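Long-range contacts in AA10A (Thermobifida fusca, PDB 5UIZ), which is a copper-dependent lytic polysaccharide monooxygenase of the AA10 family that probably cleaves cellulose by oxidation: residues H37-P43 / F134-D140; D76-M81 / R115-M119; L170-H174 / T188-R194. All coordinates share one frame; numbering follows the deposited sequence. Where two conformers were deposited one is given.

Contact 1 (H37-P43 / F134-D140); sequences HGSVINP and FTIHLYD. With CU (copper (II) ion), chain C.
Phe134 meets Pro43 just past the end of strand 38-42: CD of the proline lies 4.3 Å from CD2 of the phenylalanine ring, approaching it obliquely. The carbonyl of Thr135 faces the same proline, which follows a cis peptide bond. One residue on, Ile136 presses CG2 against both methyls of Val40, and Val40 CG2 also meets Leu138 CD1 at 4.0 Å. Val40 CG1 stands anti to the backbone N (chi1 171°), which turns both methyls to Ile136 CG2, and Leu215 of strand 211-221 closes over this apolar side. His137 is where the pairing slips. Its O takes a hydrogen bond from Ile41 N at 2.8 Å and a weak one from Asn42 N, while its own N gives a nearly straight bond to Asn42 O, 2.9 Å long. Two residues opposite one make this a classic beta bulge, set in the antiparallel pairing of strands 38-42 and 133-140 within the immunoglobulin-like beta-sandwich of AA10 enzymes. Ile41 CB sits over one face of the His137 imidazole, 4.3 Å from the ring centroid, a CH-pi contact; the ring's NE2 is bonded to Asn184. Beyond the bulge, Tyr139 and Ser39 exchange both backbone hydrogen bonds, and Tyr139 CB rests 3.6 Å from Ile41 CG1, the two side chains running alongside each other. Asp140 ends the strand beside the copper site. Its OD1 takes a weak bond from His37 N at 3.3 Å, the terminal amine that joins His37 ND1 and His144 in the family's copper-holding histidine brace, and its OD2 accepts from the backbone N of His144.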
loop_
_atom_site.group_PDB
_atom_site.type_symbol
_atom_site.label_atom_id
_atom_site.label_comp_id
_atom_site.label_asym_id
_atom_site.label_seq_id
_atom_site.Cartn_x
_atom_site.Cartn_y
_atom_site.Cartn_z
ATOM N N HIS A 37 2.124 9.157 -10.867
ATOM C CA HIS A 37 1.590 7.789 -10.863
ATOM C C HIS A 37 2.758 6.903 -10.477
ATOM O O HIS A 37 3.862 7.127 -10.909
ATOM C CB HIS A 37 0.993 7.415 -12.232
ATOM C CG HIS A 37 -0.278 8.142 -12.565
ATOM N ND1 HIS A 37 -0.652 9.319 -11.949
ATOM C CD2 HIS A 37 -1.246 7.877 -13.478
ATOM C CE1 HIS A 37 -1.802 9.737 -12.452
ATOM N NE2 HIS A 37 -2.186 8.878 -13.381
ATOM N N GLY A 38 2.505 5.938 -9.606
ATOM C CA GLY A 38 3.549 5.039 -9.056
ATOM C C GLY A 38 3.129 4.295 -7.778
ATOM O O GLY A 38 1.937 4.207 -7.456
ATOM N N SER A 39 4.108 3.779 -7.039
ATOM C CA SER A 39 3.839 2.852 -5.927
ATOM C C SER A 39 5.117 2.552 -5.184
ATOM O O SER A 39 6.230 2.948 -5.625
ATOM C CB SER A 39 3.261 1.527 -6.442
ATOM O OG SER A 39 2.533 0.815 -5.455
ATOM N N VAL A 40 4.951 1.835 -4.075
ATOM C CA VAL A 40 6.061 1.391 -3.265
ATOM C C VAL A 40 6.424 0.027 -3.858
ATOM O O VAL A 40 5.622 -0.901 -3.841
ATOM C CB VAL A 40 5.694 1.290 -1.779
ATOM C CG1 VAL A 40 6.822 0.622 -1.003
ATOM C CG2 VAL A 40 5.449 2.652 -1.203
ATOM N N ILE A 41 7.624 -0.019 -4.412
ATOM C CA ILE A 41 8.252 -1.172 -5.023
ATOM C C ILE A 41 8.834 -2.125 -3.969
ATOM O O ILE A 41 8.818 -3.320 -4.175
ATOM C CB ILE A 41 9.410 -0.682 -5.944
ATOM C CG1 ILE A 41 8.862 0.274 -7.000
ATOM C CG2 ILE A 41 10.157 -1.830 -6.635
ATOM C CD1 ILE A 41 7.521 -0.152 -7.603
ATOM N N ASN A 42 9.421 -1.567 -2.907
ATOM C CA ASN A 42 9.918 -2.328 -1.754
ATOM C C ASN A 42 9.570 -1.582 -0.473
ATOM O O ASN A 42 9.879 -0.408 -0.347
ATOM C CB ASN A 42 11.447 -2.548 -1.771
ATOM C CG ASN A 42 11.965 -3.180 -0.463
ATOM O OD1 ASN A 42 12.389 -2.478 0.469
ATOM N ND2 ASN A 42 11.887 -4.480 -0.374
ATOM N N PRO A 43 8.895 -2.251 0.471
ATOM C CA PRO A 43 8.222 -3.549 0.381
ATOM C C PRO A 43 7.014 -3.373 -0.527
ATOM O O PRO A 43 6.233 -2.475 -0.337
ATOM C CB PRO A 43 7.813 -3.863 1.801
ATOM C CG PRO A 43 7.694 -2.547 2.463
ATOM C CD PRO A 43 8.653 -1.618 1.773
ATOM N N PHE A 134 13.850 -0.630 7.938
ATOM C CA PHE A 134 13.759 -1.030 6.536
ATOM C C PHE A 134 13.632 0.198 5.676
ATOM O O PHE A 134 13.361 1.313 6.187
ATOM C CB PHE A 134 12.600 -2.015 6.296
ATOM C CG PHE A 134 11.238 -1.455 6.606
ATOM C CD1 PHE A 134 10.742 -1.475 7.902
ATOM C CD2 PHE A 134 10.460 -0.914 5.608
ATOM C CE1 PHE A 134 9.506 -0.937 8.203
ATOM C CE2 PHE A 134 9.218 -0.365 5.907
ATOM C CZ PHE A 134 8.741 -0.375 7.207
ATOM N N THR A 135 13.866 -0.012 4.385
ATOM C CA THR A 135 13.813 1.048 3.368
ATOM C C THR A 135 12.524 0.995 2.546
ATOM O O THR A 135 12.091 -0.039 2.056
ATOM C CB THR A 135 15.062 0.979 2.425
ATOM O OG1 THR A 135 16.255 1.171 3.215
ATOM C CG2 THR A 135 15.012 2.053 1.331
ATOM N N ILE A 136 11.922 2.154 2.380
ATOM C CA ILE A 136 10.822 2.311 1.486
ATOM C C ILE A 136 11.354 2.844 0.184
ATOM O O ILE A 136 11.972 3.905 0.159
ATOM C CB ILE A 136 9.802 3.280 2.038
ATOM C CG1 ILE A 136 9.325 2.774 3.423
ATOM C CG2 ILE A 136 8.695 3.501 1.013
ATOM C CD1 ILE A 136 7.832 2.654 3.654
ATOM N N HIS A 137 11.087 2.119 -0.901
ATOM C CA HIS A 137 11.456 2.559 -2.248
ATOM C C HIS A 137 10.162 2.801 -3.084
ATOM O O HIS A 137 9.353 1.884 -3.357
ATOM C CB HIS A 137 12.385 1.514 -2.853
ATOM C CG HIS A 137 12.663 1.709 -4.287
ATOM N ND1 HIS A 137 13.046 0.671 -5.099
ATOM C CD2 HIS A 137 12.603 2.816 -5.068
ATOM C CE1 HIS A 137 13.229 1.137 -6.320
ATOM N NE2 HIS A 137 12.932 2.428 -6.337
ATOM N N LEU A 138 9.994 4.049 -3.452
ATOM C CA LEU A 138 8.888 4.511 -4.224
ATOM C C LEU A 138 9.415 4.706 -5.621
ATOM O O LEU A 138 10.538 5.188 -5.821
ATOM C CB LEU A 138 8.375 5.859 -3.668
ATOM C CG LEU A 138 7.068 6.304 -4.367
ATOM C CD1 LEU A 138 5.901 5.863 -3.488
ATOM C CD2 LEU A 138 6.939 7.772 -4.716
ATOM N N TYR A 139 8.608 4.319 -6.603
ATOM C CA TYR A 139 8.870 4.623 -7.977
ATOM C C TYR A 139 7.719 5.472 -8.447
ATOM O O TYR A 139 6.579 5.091 -8.288
ATOM C CB TYR A 139 8.950 3.362 -8.812
ATOM C CG TYR A 139 9.201 3.576 -10.281
ATOM C CD1 TYR A 139 10.409 4.062 -10.730
ATOM C CD2 TYR A 139 8.270 3.194 -11.249
ATOM C CE1 TYR A 139 10.670 4.247 -12.078
ATOM C CE2 TYR A 139 8.552 3.321 -12.616
ATOM C CZ TYR A 139 9.763 3.869 -13.011
ATOM O OH TYR A 139 10.042 4.052 -14.369
ATOM N N ASP A 140 8.038 6.588 -9.076
ATOM C CA ASP A 140 7.035 7.483 -9.625
ATOM C C ASP A 140 7.455 7.820 -11.040
ATOM O O ASP A 140 8.394 8.589 -11.222
ATOM C CB ASP A 140 7.009 8.759 -8.776
ATOM C CG ASP A 140 6.167 9.884 -9.428
ATOM O OD1 ASP A 140 5.345 9.589 -10.323
ATOM O OD2 ASP A 140 6.379 11.052 -9.061
HETATM CU CU CU C . 0.962 10.580 -11.813
#

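Contact 2 (D76-M81 / R115-M119); sequences DNPNAM and RYRSM
Arg117 reaches Asp76 side-on, and both of its donors go to one oxygen. NE lies 2.8 Å from Asp76 OD1. NH2 comes closer still to that same OD1 of Asp76, at 2.6 Å. The carboxylate and guanidinium planes stand 58° apart, so this is a skewed salt bridge rather than a flat paired one, and OD1 is met on its syn side about 20° out of the carboxylate plane. The other oxygen, Asp76 OD2, is joined to backbone groups of 115-119 through one water, which donates to OD2 and to Arg115 O and accepts from Ser118 N at 2.7 Å. One carboxylate thereby serves a charge on one oxygen and two backbone groups, through the water, on the other. Arg115 takes a different course. Its chain runs out extended past Asn77 and Asn79, CD lying 3.8 Å from Asn79 CB. CD also lies over one face of the Tyr116 ring, and the bend there (chi3 -55°) turns the guanidinium so that NH1 of Arg115 meets Tyr116 OH at 3.0 Å, in the guanidinium plane. The phenol OH is also bonded to Asn83 O. At the edge of the same ring, Ala80 O comes to 3.5 Å from CE1 of Tyr116, while Ala80 CB touches CD1. Asn77 OD1 accepts from Asn79 N, capping the turn that leads into helix 79-82. The contact thus ties the end of helix 68-76 and the start of helix 79-82 to the loop following helix 111-114, with helix 46-54 packed against Met81 and Tyr116.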
loop_
_atom_site.group_PDB
_atom_site.type_symbol
_atom_site.label_atom_id
_atom_site.label_comp_id
_atom_site.label_asym_id
_atom_site.label_seq_id
_atom_site.Cartn_x
_atom_site.Cartn_y
_atom_site.Cartn_z
ATOM N N ASP A 76 -12.008 -9.767 -8.716
ATOM C CA ASP A 76 -12.837 -8.613 -8.547
ATOM C C ASP A 76 -12.619 -7.579 -9.600
ATOM O O ASP A 76 -13.555 -7.030 -10.078
ATOM C CB ASP A 76 -12.498 -7.933 -7.199
ATOM C CG ASP A 76 -13.308 -6.643 -6.986
ATOM O OD1 ASP A 76 -14.468 -6.780 -6.677
ATOM O OD2 ASP A 76 -12.840 -5.521 -7.168
ATOM N N ASN A 77 -11.377 -7.179 -9.839
ATOM C CA ASN A 77 -11.099 -6.085 -10.784
ATOM C C ASN A 77 -9.674 -6.137 -11.288
ATOM O O ASN A 77 -8.736 -5.700 -10.604
ATOM C CB ASN A 77 -11.426 -4.711 -10.196
ATOM C CG ASN A 77 -11.544 -3.631 -11.276
ATOM O OD1 ASN A 77 -10.894 -3.718 -12.329
ATOM N ND2 ASN A 77 -12.375 -2.629 -11.040
ATOM N N PRO A 78 -9.501 -6.665 -12.506
ATOM C CA PRO A 78 -8.147 -6.762 -13.038
ATOM C C PRO A 78 -7.429 -5.425 -13.111
ATOM O O PRO A 78 -6.217 -5.416 -13.058
ATOM C CB PRO A 78 -8.363 -7.336 -14.449
ATOM C CG PRO A 78 -9.637 -8.152 -14.302
ATOM C CD PRO A 78 -10.489 -7.296 -13.410
ATOM N N ASN A 79 -8.168 -4.329 -13.258
ATOM C CA ASN A 79 -7.563 -3.001 -13.393
ATOM C C ASN A 79 -6.872 -2.526 -12.101
ATOM O O ASN A 79 -6.060 -1.628 -12.184
ATOM C CB ASN A 79 -8.587 -1.938 -13.785
ATOM C CG ASN A 79 -9.218 -2.190 -15.136
ATOM O OD1 ASN A 79 -8.517 -2.500 -16.091
ATOM N ND2 ASN A 79 -10.556 -2.081 -15.211
ATOM N N ALA A 80 -7.217 -3.101 -10.950
ATOM C CA ALA A 80 -6.464 -2.845 -9.700
ATOM C C ALA A 80 -5.015 -3.179 -9.889
ATOM O O ALA A 80 -4.184 -2.508 -9.321
ATOM C CB ALA A 80 -7.018 -3.608 -8.501
ATOM N N MET A 81 -4.719 -4.213 -10.693
ATOM C CA MET A 81 -3.368 -4.560 -11.034
ATOM C C MET A 81 -2.857 -3.890 -12.330
ATOM O O MET A 81 -1.721 -3.455 -12.374
ATOM C CB MET A 81 -3.259 -6.067 -11.147
ATOM C CG MET A 81 -3.045 -6.762 -9.808
ATOM S SD MET A 81 -4.363 -6.483 -8.589
ATOM C CE MET A 81 -5.751 -7.349 -9.406
ATOM N N ARG A 115 -12.345 0.825 -7.767
ATOM C CA ARG A 115 -11.410 -0.017 -8.556
ATOM C C ARG A 115 -10.468 -0.937 -7.681
ATOM O O ARG A 115 -10.219 -2.093 -7.994
ATOM C CB ARG A 115 -10.556 0.844 -9.479
ATOM C CG ARG A 115 -9.568 -0.019 -10.254
ATOM C CD ARG A 115 -8.592 0.755 -11.087
ATOM N NE ARG A 115 -9.180 1.687 -12.033
ATOM C CZ ARG A 115 -8.614 2.864 -12.379
ATOM N NH1 ARG A 115 -7.455 3.311 -11.852
ATOM N NH2 ARG A 115 -9.239 3.627 -13.262
ATOM N N TYR A 116 -9.957 -0.383 -6.594
ATOM C CA TYR A 116 -9.002 -1.076 -5.745
ATOM C C TYR A 116 -9.640 -1.658 -4.506
ATOM O O TYR A 116 -8.934 -1.922 -3.510
ATOM C CB TYR A 116 -7.907 -0.111 -5.350
ATOM C CG TYR A 116 -7.268 0.531 -6.569
ATOM C CD1 TYR A 116 -6.277 -0.138 -7.297
ATOM C CD2 TYR A 116 -7.614 1.815 -6.962
ATOM C CE1 TYR A 116 -5.655 0.473 -8.384
ATOM C CE2 TYR A 116 -7.039 2.399 -8.088
ATOM C CZ TYR A 116 -6.052 1.714 -8.794
ATOM O OH TYR A 116 -5.447 2.309 -9.906
ATOM N N ARG A 117 -10.945 -1.899 -4.533
ATOM C CA ARG A 117 -11.636 -2.350 -3.289
ATOM C C ARG A 117 -11.160 -3.722 -2.783
ATOM O O ARG A 117 -11.227 -4.023 -1.591
ATOM C CB ARG A 117 -13.145 -2.304 -3.463
ATOM C CG ARG A 117 -13.666 -3.428 -4.308
ATOM C CD ARG A 117 -15.106 -3.273 -4.735
ATOM N NE ARG A 117 -15.485 -4.451 -5.553
ATOM C CZ ARG A 117 -16.505 -4.517 -6.421
ATOM N NH1 ARG A 117 -17.285 -3.464 -6.635
ATOM N NH2 ARG A 117 -16.750 -5.646 -7.088
ATOM N N SER A 118 -10.659 -4.566 -3.685
ATOM C CA SER A 118 -10.136 -5.882 -3.275
ATOM C C SER A 118 -8.844 -5.815 -2.378
ATOM O O SER A 118 -8.493 -6.768 -1.713
ATOM C CB SER A 118 -9.899 -6.762 -4.541
ATOM O OG SER A 118 -8.923 -6.131 -5.345
ATOM N N MET A 119 -8.170 -4.682 -2.392
ATOM C CA MET A 119 -7.032 -4.422 -1.517
ATOM C C MET A 119 -7.415 -4.346 -0.072
ATOM O O MET A 119 -6.560 -4.479 0.765
ATOM C CB MET A 119 -6.362 -3.088 -1.865
ATOM C CG MET A 119 -5.697 -3.041 -3.213
ATOM S SD MET A 119 -4.687 -4.491 -3.463
ATOM C CE MET A 119 -5.548 -5.382 -4.745
HETATM O O HOH W 1 -10.565 -4.302 -6.393
#

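Contact 3 (L170-H174 / T188-R194); sequences LELVH and TVHAPNR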
loop_
_atom_site.group_PDB
_atom_site.type_symbol
_atom_site.label_atom_id
_atom_site.label_comp_id
_atom_site.label_asym_id
_atom_site.label_seq_id
_atom_site.Cartn_x
_atom_site.Cartn_y
_atom_site.Cartn_z
ATOM N N LEU A 170 -3.163 1.404 13.388
ATOM C CA LEU A 170 -1.922 1.915 12.836
ATOM C C LEU A 170 -1.244 2.926 13.754
ATOM O O LEU A 170 -1.927 3.737 14.394
ATOM C CB LEU A 170 -2.244 2.627 11.536
ATOM C CG LEU A 170 -2.612 1.716 10.390
ATOM C CD1 LEU A 170 -3.009 2.637 9.245
ATOM C CD2 LEU A 170 -1.457 0.843 9.951
ATOM N N GLU A 171 0.083 2.931 13.782
ATOM C CA GLU A 171 0.782 4.071 14.393
ATOM C C GLU A 171 1.743 4.694 13.419
ATOM O O GLU A 171 2.378 3.994 12.654
ATOM C CB GLU A 171 1.549 3.641 15.633
ATOM C CG GLU A 171 0.645 3.458 16.849
ATOM C CD GLU A 171 1.375 2.897 18.075
ATOM O OE1 GLU A 171 2.465 2.262 17.909
ATOM O OE2 GLU A 171 0.847 3.087 19.201
ATOM N N LEU A 172 1.837 6.008 13.459
ATOM C CA LEU A 172 2.739 6.748 12.605
ATOM C C LEU A 172 4.142 6.496 13.096
ATOM O O LEU A 172 4.411 6.702 14.282
ATOM C CB LEU A 172 2.382 8.225 12.684
ATOM C CG LEU A 172 3.268 9.159 11.876
ATOM C CD1 LEU A 172 3.109 8.866 10.410
ATOM C CD2 LEU A 172 2.841 10.584 12.207
ATOM N N VAL A 173 4.983 5.897 12.245
ATOM C CA VAL A 173 6.371 5.608 12.606
ATOM C C VAL A 173 7.411 6.501 11.870
ATOM O O VAL A 173 8.597 6.476 12.205
ATOM C CB VAL A 173 6.758 4.144 12.354
ATOM C CG1 VAL A 173 5.906 3.223 13.161
ATOM C CG2 VAL A 173 6.709 3.762 10.896
ATOM N N HIS A 174 6.966 7.177 10.817
ATOM C CA HIS A 174 7.824 7.995 10.028
ATOM C C HIS A 174 7.102 9.076 9.284
ATOM O O HIS A 174 5.997 8.911 8.771
ATOM C CB HIS A 174 8.660 7.160 9.072
ATOM C CG HIS A 174 9.882 7.868 8.607
ATOM N ND1 HIS A 174 11.061 7.861 9.321
ATOM C CD2 HIS A 174 10.107 8.614 7.499
ATOM C CE1 HIS A 174 11.966 8.570 8.661
ATOM N NE2 HIS A 174 11.411 9.027 7.546
ATOM N N THR A 188 14.690 5.405 4.850
ATOM C CA THR A 188 14.731 4.336 5.826
ATOM C C THR A 188 13.850 4.717 7.010
ATOM O O THR A 188 13.837 5.857 7.436
ATOM C CB THR A 188 16.186 4.120 6.303
ATOM O OG1 THR A 188 17.035 4.007 5.158
ATOM C CG2 THR A 188 16.319 2.873 7.144
ATOM N N VAL A 189 13.072 3.760 7.507
ATOM C CA VAL A 189 12.146 4.012 8.583
ATOM C C VAL A 189 12.449 2.940 9.621
ATOM O O VAL A 189 13.027 1.919 9.315
ATOM C CB VAL A 189 10.694 3.933 8.127
ATOM C CG1 VAL A 189 10.458 4.732 6.861
ATOM C CG2 VAL A 189 10.255 2.509 7.928
ATOM N N HIS A 190 12.039 3.195 10.845
ATOM C CA HIS A 190 12.181 2.249 11.891
ATOM C C HIS A 190 10.829 2.033 12.483
ATOM O O HIS A 190 10.150 3.008 12.848
ATOM C CB HIS A 190 13.153 2.751 12.974
ATOM C CG HIS A 190 13.224 1.822 14.121
ATOM N ND1 HIS A 190 13.823 0.582 14.018
ATOM C CD2 HIS A 190 12.643 1.864 15.336
ATOM C CE1 HIS A 190 13.694 -0.063 15.161
ATOM N NE2 HIS A 190 12.941 0.672 15.961
ATOM N N ALA A 191 10.431 0.762 12.594
ATOM C CA ALA A 191 9.121 0.427 13.189
ATOM C C ALA A 191 9.343 -0.388 14.439
ATOM O O ALA A 191 9.579 -1.594 14.347
ATOM C CB ALA A 191 8.266 -0.360 12.219
ATOM N N PRO A 192 9.244 0.255 15.602
ATOM C CA PRO A 192 9.700 -0.368 16.842
ATOM C C PRO A 192 8.712 -1.388 17.374
ATOM O O PRO A 192 7.520 -1.255 17.123
ATOM C CB PRO A 192 9.771 0.798 17.827
ATOM C CG PRO A 192 8.852 1.844 17.260
ATOM C CD PRO A 192 8.923 1.687 15.767
ATOM N N ASN A 193 9.216 -2.377 18.110
ATOM C CA ASN A 193 8.380 -3.288 18.894
ATOM C C ASN A 193 7.399 -4.107 18.037
ATOM O O ASN A 193 6.245 -4.296 18.422
ATOM C CB ASN A 193 7.625 -2.511 20.000
ATOM C CG ASN A 193 8.565 -1.770 20.930
ATOM O OD1 ASN A 193 9.504 -2.360 21.441
ATOM N ND2 ASN A 193 8.329 -0.470 21.137
ATOM N N ARG A 194 7.859 -4.556 16.874
ATOM C CA ARG A 194 7.046 -5.340 15.972
ATOM C C ARG A 194 7.726 -6.612 15.568
ATOM O O ARG A 194 8.922 -6.651 15.279
ATOM C CB ARG A 194 6.649 -4.534 14.747
ATOM C CG ARG A 194 5.502 -3.564 15.081
ATOM C CD ARG A 194 5.709 -2.290 14.381
ATOM N NE ARG A 194 4.579 -1.368 14.486
ATOM C CZ ARG A 194 4.568 -0.217 15.136
ATOM N NH1 ARG A 194 5.611 0.226 15.842
ATOM N NH2 ARG A 194 3.503 0.541 15.043
HETATM O O HOH W 2 11.340 5.979 11.279
#
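Val173 and His174 face the chain at Val189-Ala191 without any direct hydrogen bond between the backbones. Strands 170-174 and 188-190 are roughly antiparallel, their N-to-C directions 137° apart and their axes no closer than 6.3 Å, and a single water fills the role of a bridge: it donates to Val173 O, accepts from His190 N at 2.9 Å, and lies in the plane of the His174 ring at its edge, 2.7 Å from ND1. The first side-chain torsion of His174 (chi1 -159°) carries the imidazole away from its own backbone N and over Val189, whose CG1 stands over one face as a CH-pi contact, 4.0 Å from the ring centroid. Thr188 O comes up to CE1 of His174 at 3.5 Å, and Phe187 meets the ring at a shallow angle. Replacing His174 with alanine removes the ring, and is likely to leave the water short of one of its three partners and the CG1 methyl of Val189 without the face it packs on. The two strands belong to different sheets of the beta-sandwich: 170-175 pairs with 146-154, where Val173 and His174 both face Val151 in a classic beta bulge, while 184-190 pairs with 133-140. The contact therefore joins the sheets at a margin of the sandwich, away from the copper. Back at Val173, CB lies against His190 O, and CG1 spreads over Pro192 CD and one face of the Arg194 guanidinium, 4.0 Å from NH1. That group is held by NH1 to Pro192 O at 2.7 Å, and by NE and NH2 to Thr154 O and Val153 O. Glu171 OE1 adds a long salt bridge to Arg194 NH2 at 3.5 Å, the carboxylate and guanidinium planes 60° apart.

How the contacts relate
Contacts 1 and 3 share a sheet: strand 133-140, paired with 38-42 in contact 1, has strand 184-190 of contact 3 on its other side, and Phe134 O meets Val189 N at 2.8 Å, probably a hydrogen bond. Contact 1 lies nearest the centre of the chain and relies on direct strand pairing, with over half of its residues buried and none fully exposed. Contact 3, more exposed, joins two sheets through water, a methyl-on-ring contact and a salt bridge. Contact 2 belongs to the helical region inserted between the strands of contact 1 and touches neither of the others. Half its residues are buried, Arg117 with Asp76 lying at its more exposed side.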